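Gamma-resorcylate decarboxylase (PDB 4QRO) probably catalyses the manganese-dependent, non-oxidative decarboxylation of gamma-resorcylate (2,6-dihydroxybenzoate) to resorcinol. Local coordinates at residues 100-105 against 110-115; 65-70 against 74-79; 50-55 against 284-289. All blocks are in the same frame, centred on the assembly; numbering follows the deposited sequence.

Contact 1: 100-105 against 110-115; sequences ALPMQD and ARELER
L101 meets the helix through one methyl: CD2 lies 3.6 Å from the backbone N of L113 and 3.8 Å from L113 CB, and the same CD2 is 4.0 Å from E112 CG. One branch of the leucine therefore rests where two successive residues leave the helix. It gets there because CG is anti to the carbonyl carbon (chi1 -58°), which leaves CD2 in contact with the helix backbone. Beside this, P102 brings its CD to 4.2 Å from E112 CB, so E112 CB packs against both the proline ring and the leucine methyl, and no hydrogen bond crosses.

A bend at chi2 (66°) takes the E112 carboxylate to R115, later in the same helix. R115 NE reaches OE1 at 3.0 Å in a nearly straight bond (174°), while R115 NH2 approaches OE2 on its syn lone pair at 2.8 Å. Farther out, N81 ND2 bonds both A100 O and E112 OE2, tying loop to helix indirectly, and R115 NH1 has a salt bridge to D82. L101 and L113 also touch A125 of strand 125-128, and L113 reaches helix 148-157.

The loop after strand 95-97 thus folds against helix 106-118, the helix it leads into. Methyl, methylene and ring carbons fill the buried interface, while the E112 carboxylate is gripped at the guanidinium edge by two nitrogens, one to each oxygen, which probably stabilises its charged form.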
loop_
_atom_site.group_PDB
_atom_site.type_symbol
_atom_site.label_atom_id
_atom_site.label_comp_id
_atom_site.label_asym_id
_atom_site.label_seq_id
_atom_site.Cartn_x
_atom_site.Cartn_y
_atom_site.Cartn_z
ATOM N N ALA A 100 -20.722 -5.769 15.924
ATOM C CA ALA A 100 -21.061 -4.793 14.902
ATOM C C ALA A 100 -21.506 -3.483 15.573
ATOM O O ALA A 100 -22.292 -3.484 16.547
ATOM C CB ALA A 100 -22.163 -5.358 13.999
ATOM N N LEU A 101 -20.999 -2.357 15.082
ATOM C CA LEU A 101 -21.263 -1.064 15.718
ATOM C C LEU A 101 -21.757 0.028 14.763
ATOM O O LEU A 101 -21.260 0.165 13.632
ATOM C CB LEU A 101 -20.028 -0.534 16.436
ATOM C CG LEU A 101 -19.412 -1.383 17.525
ATOM C CD1 LEU A 101 -18.092 -0.737 17.928
ATOM C CD2 LEU A 101 -20.364 -1.537 18.721
ATOM N N PRO A 102 -22.739 0.824 15.221
ATOM C CA PRO A 102 -23.247 1.902 14.406
ATOM C C PRO A 102 -22.377 3.122 14.600
ATOM O O PRO A 102 -22.730 4.023 15.352
ATOM C CB PRO A 102 -24.664 2.116 14.974
ATOM C CG PRO A 102 -24.524 1.787 16.424
ATOM C CD PRO A 102 -23.542 0.646 16.457
ATOM N N MET A 103 -21.229 3.137 13.918
ATOM C CA MET A 103 -20.226 4.175 14.119
ATOM C C MET A 103 -20.669 5.532 13.563
ATOM O O MET A 103 -20.023 6.554 13.798
ATOM C CB MET A 103 -18.905 3.739 13.505
ATOM C CG MET A 103 -18.323 2.499 14.164
ATOM S SD MET A 103 -17.705 2.719 15.833
ATOM C CE MET A 103 -16.417 3.950 15.593
ATOM N N GLN A 104 -21.783 5.534 12.840
ATOM C CA GLN A 104 -22.476 6.764 12.459
ATOM C C GLN A 104 -22.653 7.720 13.642
ATOM O O GLN A 104 -22.529 8.927 13.510
ATOM C CB GLN A 104 -23.856 6.418 11.868
ATOM C CG GLN A 104 -23.781 5.810 10.458
ATOM C CD GLN A 104 -23.476 4.306 10.404
ATOM O OE1 GLN A 104 -23.383 3.633 11.431
ATOM N NE2 GLN A 104 -23.328 3.782 9.194
ATOM N N ASP A 105 -22.939 7.158 14.804
ATOM C CA ASP A 105 -23.203 7.940 15.985
ATOM C C ASP A 105 -22.253 7.476 17.096
ATOM O O ASP A 105 -22.351 6.341 17.538
ATOM C CB ASP A 105 -24.663 7.733 16.338
ATOM C CG ASP A 105 -25.158 8.646 17.457
ATOM O OD1 ASP A 105 -24.481 8.755 18.490
ATOM O OD2 ASP A 105 -26.264 9.213 17.325
ATOM N N ALA A 110 -20.769 3.499 21.254
ATOM C CA ALA A 110 -20.192 3.277 22.577
ATOM C C ALA A 110 -21.166 2.495 23.439
ATOM O O ALA A 110 -20.764 1.544 24.134
ATOM C CB ALA A 110 -19.830 4.595 23.248
ATOM N N ARG A 111 -22.443 2.856 23.363
ATOM C CA ARG A 111 -23.477 2.132 24.147
ATOM C C ARG A 111 -23.618 0.679 23.686
ATOM O O ARG A 111 -23.755 -0.248 24.510
ATOM C CB ARG A 111 -24.856 2.812 24.051
ATOM C CG ARG A 111 -25.045 4.082 24.863
ATOM C CD ARG A 111 -26.518 4.482 24.836
ATOM N NE ARG A 111 -26.730 5.925 24.719
ATOM C CZ ARG A 111 -26.691 6.791 25.730
ATOM N NH1 ARG A 111 -26.911 8.081 25.500
ATOM N NH2 ARG A 111 -26.432 6.384 26.969
ATOM N N GLU A 112 -23.615 0.466 22.370
ATOM C CA GLU A 112 -23.741 -0.891 21.853
ATOM C C GLU A 112 -22.509 -1.739 22.173
ATOM O O GLU A 112 -22.640 -2.927 22.429
ATOM C CB GLU A 112 -24.046 -0.913 20.351
ATOM C CG GLU A 112 -24.198 -2.314 19.758
ATOM C CD GLU A 112 -25.414 -3.087 20.287
ATOM O OE1 GLU A 112 -26.074 -2.621 21.236
ATOM O OE2 GLU A 112 -25.723 -4.183 19.761
ATOM N N LEU A 113 -21.316 -1.143 22.146
ATOM C CA LEU A 113 -20.122 -1.876 22.511
ATOM C C LEU A 113 -20.168 -2.272 23.987
ATOM O O LEU A 113 -19.817 -3.393 24.341
ATOM C CB LEU A 113 -18.851 -1.088 22.210
ATOM C CG LEU A 113 -17.565 -1.903 22.494
ATOM C CD1 LEU A 113 -17.453 -3.140 21.604
ATOM C CD2 LEU A 113 -16.351 -1.012 22.338
ATOM N N GLU A 114 -20.604 -1.357 24.846
ATOM C CA GLU A 114 -20.786 -1.698 26.259
ATOM C C GLU A 114 -21.753 -2.874 26.419
ATOM O O GLU A 114 -21.417 -3.823 27.107
ATOM C CB GLU A 114 -21.249 -0.490 27.072
ATOM C CG GLU A 114 -20.161 0.559 27.263
ATOM C CD GLU A 114 -20.558 1.631 28.253
ATOM O OE1 GLU A 114 -21.259 2.583 27.842
ATOM O OE2 GLU A 114 -20.165 1.516 29.436
ATOM N N ARG A 115 -22.888 -2.837 25.727
ATOM C CA ARG A 115 -23.888 -3.919 25.784
ATOM C C ARG A 115 -23.317 -5.239 25.270
ATOM O O ARG A 115 -23.490 -6.279 25.906
ATOM C CB ARG A 115 -25.163 -3.564 25.012
ATOM C CG ARG A 115 -26.321 -4.534 25.257
ATOM C CD ARG A 115 -27.576 -4.181 24.458
ATOM N NE ARG A 115 -27.415 -4.534 23.048
ATOM C CZ ARG A 115 -27.763 -5.689 22.473
ATOM N NH1 ARG A 115 -28.357 -6.663 23.156
ATOM N NH2 ARG A 115 -27.517 -5.870 21.174
#

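Contact 2: 65-70 against 74-79; sequences QAIADS and NETARR
I67 and T76 make the side-chain half of this contact, and S70 with N74 the backbone half. I67 directs CD1 at the threonine, 3.5 Å from T76 OG1, 3.7 Å from T76 CB and 3.8 Å from T76 CG2. The methyl is thus seated over the fork of the threonine rather than against one branch, and the two side chains meet at a slant. An extended chi2 (171°) carries CD1 out to full length from a CB that already points at helix 70-90.

The hydroxyl's polar partners are R72 O, one turn back in the same helix, and E15 OE1, and the same carboxylate oxygen forms a salt bridge with R79 NH2. I67 extends its own packing to R72 and A73.

S70 joins N74 by the first-turn helical bond, N74 N to S70 O, at 3.1 Å with an N-H...O angle of 160°. N74 CB lies 3.5 Å from that carbonyl oxygen. Just ahead, D69 occupies the N-cap position, where OD1 accepts a weak hydrogen bond from T71 N.

This is the connection from strand 52-59 to helix 70-90, a beta-to-alpha loop of the barrel. Chemically, the helix opens with an i to i+4 bond and a weakly capping carboxylate, while the loop meets it through the I67 methyl, without a side-chain hydrogen bond between the two segments. The polar atom which that methyl meets, T76 OG1, has its hydrogen bonds to R72 and E15.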
loop_
_atom_site.group_PDB
_atom_site.type_symbol
_atom_site.label_atom_id
_atom_site.label_comp_id
_atom_site.label_asym_id
_atom_site.label_seq_id
_atom_site.Cartn_x
_atom_site.Cartn_y
_atom_site.Cartn_z
ATOM N N GLN A 65 -21.744 -0.222 8.318
ATOM C CA GLN A 65 -21.038 0.982 7.890
ATOM C C GLN A 65 -21.615 1.669 6.650
ATOM O O GLN A 65 -21.217 2.819 6.318
ATOM C CB GLN A 65 -19.569 0.663 7.656
ATOM C CG GLN A 65 -18.768 0.595 8.947
ATOM C CD GLN A 65 -19.144 -0.551 9.853
ATOM O OE1 GLN A 65 -18.859 -1.685 9.542
ATOM N NE2 GLN A 65 -19.772 -0.251 11.009
ATOM N N ALA A 66 -22.504 0.959 5.948
ATOM C CA ALA A 66 -23.143 1.479 4.749
ATOM C C ALA A 66 -24.614 1.882 5.033
ATOM O O ALA A 66 -25.322 2.269 4.137
ATOM C CB ALA A 66 -23.073 0.450 3.620
ATOM N N ILE A 67 -25.060 1.812 6.276
ATOM C CA ILE A 67 -26.434 2.193 6.590
ATOM C C ILE A 67 -26.464 3.670 7.027
ATOM O O ILE A 67 -26.097 4.027 8.149
ATOM C CB ILE A 67 -27.025 1.254 7.635
ATOM C CG1 ILE A 67 -27.038 -0.198 7.091
ATOM C CG2 ILE A 67 -28.424 1.748 8.043
ATOM C CD1 ILE A 67 -27.404 -1.209 8.161
ATOM N N ALA A 68 -26.922 4.521 6.124
ATOM C CA ALA A 68 -26.716 5.962 6.250
ATOM C C ALA A 68 -27.657 6.620 7.244
ATOM O O ALA A 68 -27.375 7.703 7.745
ATOM C CB ALA A 68 -26.823 6.611 4.906
ATOM N N ASP A 69 -28.761 5.964 7.565
ATOM C CA ASP A 69 -29.633 6.468 8.617
ATOM C C ASP A 69 -29.174 5.852 9.933
ATOM O O ASP A 69 -29.373 4.659 10.151
ATOM C CB ASP A 69 -31.074 6.065 8.300
ATOM C CG ASP A 69 -32.065 6.475 9.378
ATOM O OD1 ASP A 69 -31.666 6.924 10.464
ATOM O OD2 ASP A 69 -33.275 6.356 9.110
ATOM N N SER A 70 -28.579 6.663 10.809
ATOM C CA SER A 70 -27.934 6.147 12.035
ATOM C C SER A 70 -28.923 5.449 12.998
ATOM O O SER A 70 -28.539 4.529 13.726
ATOM C CB SER A 70 -27.190 7.279 12.752
ATOM O OG SER A 70 -28.076 8.268 13.235
ATOM N N ASN A 74 -28.179 1.492 13.986
ATOM C CA ASN A 74 -28.236 1.010 15.346
ATOM C C ASN A 74 -29.148 -0.216 15.492
ATOM O O ASN A 74 -28.779 -1.197 16.138
ATOM C CB ASN A 74 -28.681 2.139 16.266
ATOM C CG ASN A 74 -28.596 1.765 17.729
ATOM O OD1 ASN A 74 -27.542 1.382 18.233
ATOM N ND2 ASN A 74 -29.723 1.864 18.426
ATOM N N GLU A 75 -30.321 -0.161 14.870
ATOM C CA GLU A 75 -31.263 -1.293 14.852
ATOM C C GLU A 75 -30.679 -2.567 14.213
ATOM O O GLU A 75 -30.828 -3.662 14.758
ATOM C CB GLU A 75 -32.576 -0.880 14.149
ATOM C CG GLU A 75 -33.381 0.152 14.944
ATOM C CD GLU A 75 -34.439 0.884 14.117
ATOM O OE1 GLU A 75 -35.166 1.703 14.705
ATOM O OE2 GLU A 75 -34.555 0.662 12.891
ATOM N N THR A 76 -30.034 -2.421 13.051
ATOM C CA THR A 76 -29.391 -3.526 12.379
ATOM C C THR A 76 -28.250 -4.109 13.237
ATOM O O THR A 76 -28.139 -5.320 13.385
ATOM C CB THR A 76 -28.836 -3.076 11.014
ATOM O OG1 THR A 76 -29.900 -2.514 10.225
ATOM C CG2 THR A 76 -28.229 -4.228 10.256
ATOM N N ALA A 77 -27.408 -3.243 13.788
ATOM C CA ALA A 77 -26.311 -3.700 14.650
ATOM C C ALA A 77 -26.841 -4.521 15.848
ATOM O O ALA A 77 -26.322 -5.582 16.184
ATOM C CB ALA A 77 -25.478 -2.509 15.124
ATOM N N ARG A 78 -27.893 -4.031 16.474
ATOM C CA ARG A 78 -28.476 -4.700 17.659
ATOM C C ARG A 78 -29.038 -6.078 17.314
ATOM O O ARG A 78 -28.812 -7.045 18.045
ATOM C CB ARG A 78 -29.537 -3.801 18.286
ATOM C CG ARG A 78 -28.911 -2.625 19.042
ATOM C CD ARG A 78 -29.931 -1.644 19.596
ATOM N NE ARG A 78 -30.942 -2.304 20.410
ATOM C CZ ARG A 78 -30.926 -2.442 21.740
ATOM N NH1 ARG A 78 -29.948 -1.946 22.492
ATOM N NH2 ARG A 78 -31.928 -3.078 22.333
ATOM N N ARG A 79 -29.744 -6.158 16.196
ATOM C CA ARG A 79 -30.247 -7.429 15.671
ATOM C C ARG A 79 -29.109 -8.398 15.342
ATOM O O ARG A 79 -29.183 -9.582 15.683
ATOM C CB ARG A 79 -31.095 -7.192 14.414
ATOM C CG ARG A 79 -32.518 -6.743 14.694
ATOM C CD ARG A 79 -33.397 -6.950 13.471
ATOM N NE ARG A 79 -32.998 -6.030 12.409
ATOM C CZ ARG A 79 -33.435 -4.780 12.292
ATOM N NH1 ARG A 79 -34.320 -4.276 13.150
ATOM N NH2 ARG A 79 -32.994 -4.026 11.302
#

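Contact 3: 50-55 against 284-289; sequences HGIETM and FSTDWP. With MN (manganese (II) ion), chain K; 38L (2-nitrobenzene-1,3-diol), chain M.
I52 and M55, on strand 52-59, supply the apolar contacts with the loop 284-289. I52 points toward the loop: CG1 lies 4.3 Å from F284 CE2, and CD1 is also 4.3 Å from T286 CG2, so one isoleucine spans two residues of the loop. M55 reaches further along its own chain, which is extended beyond CG (chi2 -172°, chi3 173°); this brings CE to 4.1 Å from W288 CD1, and the thioether and indole side chains run at a slant to each other. These separations are those of loose van der Waals packing, and no hydrogen bond links the two segments. I293 of helix 293-302 adds carbon contacts to both I52 and W288. The peptide bond between W288 and P289 is cis, and P289 CB lies over one face of the indole, toward its rim.

Among the polar bonds, one is internal to the loop: S285 OG gives a 2.6 Å hydrogen bond to F284 O. Two others tie the loop to strand 4-11, S285 OG with L7 N and T286 N with E9 OE1.

Metal coordination occupies the other flank. D287 OD1 binds manganese at 2.2 Å, with E8, H10 and H164 as the remaining protein ligands; the inhibitor chelates the same ion through OAI at 2.2 Å and its nitro oxygen OAK at 2.4 Å. D287 OD2 is hydrogen-bonded to H218 NE2. An aspartate just past a late strand, facing metal ligands from other strand ends, is typical of the mononuclear metal site of the amidohydrolase (beta/alpha)8 barrel.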
loop_
_atom_site.group_PDB
_atom_site.type_symbol
_atom_site.label_atom_id
_atom_site.label_comp_id
_atom_site.label_asym_id
_atom_site.label_seq_id
_atom_site.Cartn_x
_atom_site.Cartn_y
_atom_site.Cartn_z
ATOM N N HIS A 50 -9.280 -28.925 10.152
ATOM C CA HIS A 50 -8.093 -28.084 9.871
ATOM C C HIS A 50 -7.542 -27.392 11.126
ATOM O O HIS A 50 -6.879 -26.358 11.054
ATOM C CB HIS A 50 -8.427 -27.089 8.745
ATOM C CG HIS A 50 -8.827 -27.771 7.476
ATOM N ND1 HIS A 50 -7.913 -28.405 6.659
ATOM C CD2 HIS A 50 -10.046 -27.997 6.929
ATOM C CE1 HIS A 50 -8.548 -28.963 5.645
ATOM N NE2 HIS A 50 -9.845 -28.739 5.789
ATOM N N GLY A 51 -7.808 -28.001 12.280
ATOM C CA GLY A 51 -7.118 -27.672 13.526
ATOM C C GLY A 51 -7.412 -26.302 14.069
ATOM O O GLY A 51 -6.526 -25.664 14.632
ATOM N N ILE A 52 -8.640 -25.816 13.849
ATOM C CA ILE A 52 -9.113 -24.567 14.451
ATOM C C ILE A 52 -10.084 -24.849 15.611
ATOM O O ILE A 52 -11.127 -25.482 15.422
ATOM C CB ILE A 52 -9.837 -23.669 13.428
ATOM C CG1 ILE A 52 -8.883 -23.331 12.266
ATOM C CG2 ILE A 52 -10.316 -22.407 14.130
ATOM C CD1 ILE A 52 -9.564 -22.784 11.043
ATOM N N GLU A 53 -9.727 -24.365 16.792
ATOM C CA GLU A 53 -10.524 -24.583 18.002
ATOM C C GLU A 53 -11.591 -23.508 18.153
ATOM O O GLU A 53 -12.700 -23.807 18.556
ATOM C CB GLU A 53 -9.628 -24.615 19.263
ATOM C CG GLU A 53 -10.364 -24.790 20.607
ATOM C CD GLU A 53 -11.180 -26.089 20.706
ATOM O OE1 GLU A 53 -12.082 -26.165 21.570
ATOM O OE2 GLU A 53 -10.941 -27.040 19.929
ATOM N N THR A 54 -11.243 -22.269 17.821
ATOM C CA THR A 54 -12.068 -21.093 18.102
ATOM C C THR A 54 -12.085 -20.166 16.907
ATOM O O THR A 54 -11.040 -19.844 16.360
ATOM C CB THR A 54 -11.507 -20.283 19.291
ATOM O OG1 THR A 54 -11.438 -21.108 20.459
ATOM C CG2 THR A 54 -12.375 -19.033 19.567
ATOM N N MET A 55 -13.274 -19.785 16.474
ATOM C CA MET A 55 -13.435 -18.679 15.547
ATOM C C MET A 55 -14.113 -17.543 16.290
ATOM O O MET A 55 -15.134 -17.730 16.975
ATOM C CB MET A 55 -14.336 -19.071 14.356
ATOM C CG MET A 55 -13.645 -19.767 13.208
ATOM S SD MET A 55 -14.856 -19.878 11.874
ATOM C CE MET A 55 -13.805 -20.504 10.559
ATOM N N PHE A 284 -2.968 -15.601 13.612
ATOM C CA PHE A 284 -3.571 -16.421 12.575
ATOM C C PHE A 284 -5.008 -15.972 12.333
ATOM O O PHE A 284 -5.707 -15.594 13.260
ATOM C CB PHE A 284 -3.506 -17.912 12.944
ATOM C CG PHE A 284 -4.180 -18.825 11.935
ATOM C CD1 PHE A 284 -3.610 -19.084 10.701
ATOM C CD2 PHE A 284 -5.408 -19.396 12.217
ATOM C CE1 PHE A 284 -4.229 -19.937 9.803
ATOM C CE2 PHE A 284 -6.032 -20.224 11.327
ATOM C CZ PHE A 284 -5.455 -20.488 10.103
ATOM N N SER A 285 -5.409 -15.933 11.066
ATOM C CA SER A 285 -6.819 -15.773 10.688
ATOM C C SER A 285 -6.935 -16.222 9.254
ATOM O O SER A 285 -5.922 -16.377 8.579
ATOM C CB SER A 285 -7.291 -14.330 10.840
ATOM O OG SER A 285 -7.460 -14.016 12.223
ATOM N N THR A 286 -8.159 -16.448 8.797
ATOM C CA THR A 286 -8.382 -17.043 7.503
ATOM C C THR A 286 -9.079 -16.116 6.496
ATOM O O THR A 286 -8.718 -16.131 5.318
ATOM C CB THR A 286 -9.206 -18.351 7.628
ATOM O OG1 THR A 286 -10.539 -18.027 8.009
ATOM C CG2 THR A 286 -8.622 -19.288 8.655
ATOM N N ASP A 287 -10.053 -15.302 6.953
ATOM C CA ASP A 287 -10.983 -14.570 6.075
ATOM C C ASP A 287 -12.062 -15.477 5.450
ATOM O O ASP A 287 -12.669 -15.121 4.456
ATOM C CB ASP A 287 -10.246 -13.810 4.980
ATOM C CG ASP A 287 -10.911 -12.481 4.627
ATOM O OD1 ASP A 287 -12.008 -12.139 5.166
ATOM O OD2 ASP A 287 -10.305 -11.770 3.799
ATOM N N TRP A 288 -12.284 -16.634 6.044
ATOM C CA TRP A 288 -13.422 -17.459 5.687
ATOM C C TRP A 288 -14.644 -16.568 5.792
ATOM O O TRP A 288 -14.757 -15.808 6.760
ATOM C CB TRP A 288 -13.529 -18.664 6.607
ATOM C CG TRP A 288 -14.727 -19.544 6.385
ATOM C CD1 TRP A 288 -15.898 -19.529 7.128
ATOM C CD2 TRP A 288 -14.889 -20.582 5.412
ATOM N NE1 TRP A 288 -16.755 -20.484 6.668
ATOM C CE2 TRP A 288 -16.178 -21.146 5.612
ATOM C CE3 TRP A 288 -14.097 -21.070 4.369
ATOM C CZ2 TRP A 288 -16.668 -22.215 4.832
ATOM C CZ3 TRP A 288 -14.592 -22.149 3.582
ATOM C CH2 TRP A 288 -15.869 -22.689 3.821
ATOM N N PRO A 289 -15.547 -16.642 4.799
ATOM C CA PRO A 289 -15.625 -17.592 3.686
ATOM C C PRO A 289 -15.121 -17.093 2.345
ATOM O O PRO A 289 -15.313 -17.768 1.310
ATOM C CB PRO A 289 -17.119 -17.890 3.616
ATOM C CG PRO A 289 -17.723 -16.577 3.940
ATOM C CD PRO A 289 -16.837 -15.949 4.983
HETATM MN MN MN K . -12.550 -10.108 5.670
HETATM O OAK 38L M . -11.438 -9.182 3.822
HETATM N NAG 38L M . -11.500 -9.488 2.663
HETATM O OAJ 38L M . -10.484 -9.386 1.976
HETATM C CAA 38L M . -12.727 -9.957 2.131
HETATM C CAF 38L M . -12.770 -10.267 0.775
HETATM O OAH 38L M . -11.677 -10.813 0.172
HETATM C CAE 38L M . -13.926 -10.024 0.031
HETATM C CAD 38L M . -15.065 -9.520 0.649
HETATM C CAC 38L M . -15.085 -9.370 2.034
HETATM C CAB 38L M . -13.936 -9.629 2.779
HETATM O OAI 38L M . -13.998 -9.540 4.143
#

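Contacts 1 and 2 are neighbours, with centres 10 Å apart, and they touch directly: Q104 NE2 comes to 3.0 Å from I67 O, L101 O to 3.0 Å from Q65 NE2, and P102 CG to 3.5 Å from N74 OD1. In sequence they run in series, so two successive loop-helix units pack side by side. Both are nested inside the long loop closed by contact 3, whose centre is 26 Å from that of contact 1 and 27 Å from that of contact 2, with nearest atoms about 13 Å away in either case. Only contact 3 holds a metal ligand, D287; in contact 1, the A100 side chain remains about 14 Å from a manganese ion and about 13 Å from a bound inhibitor.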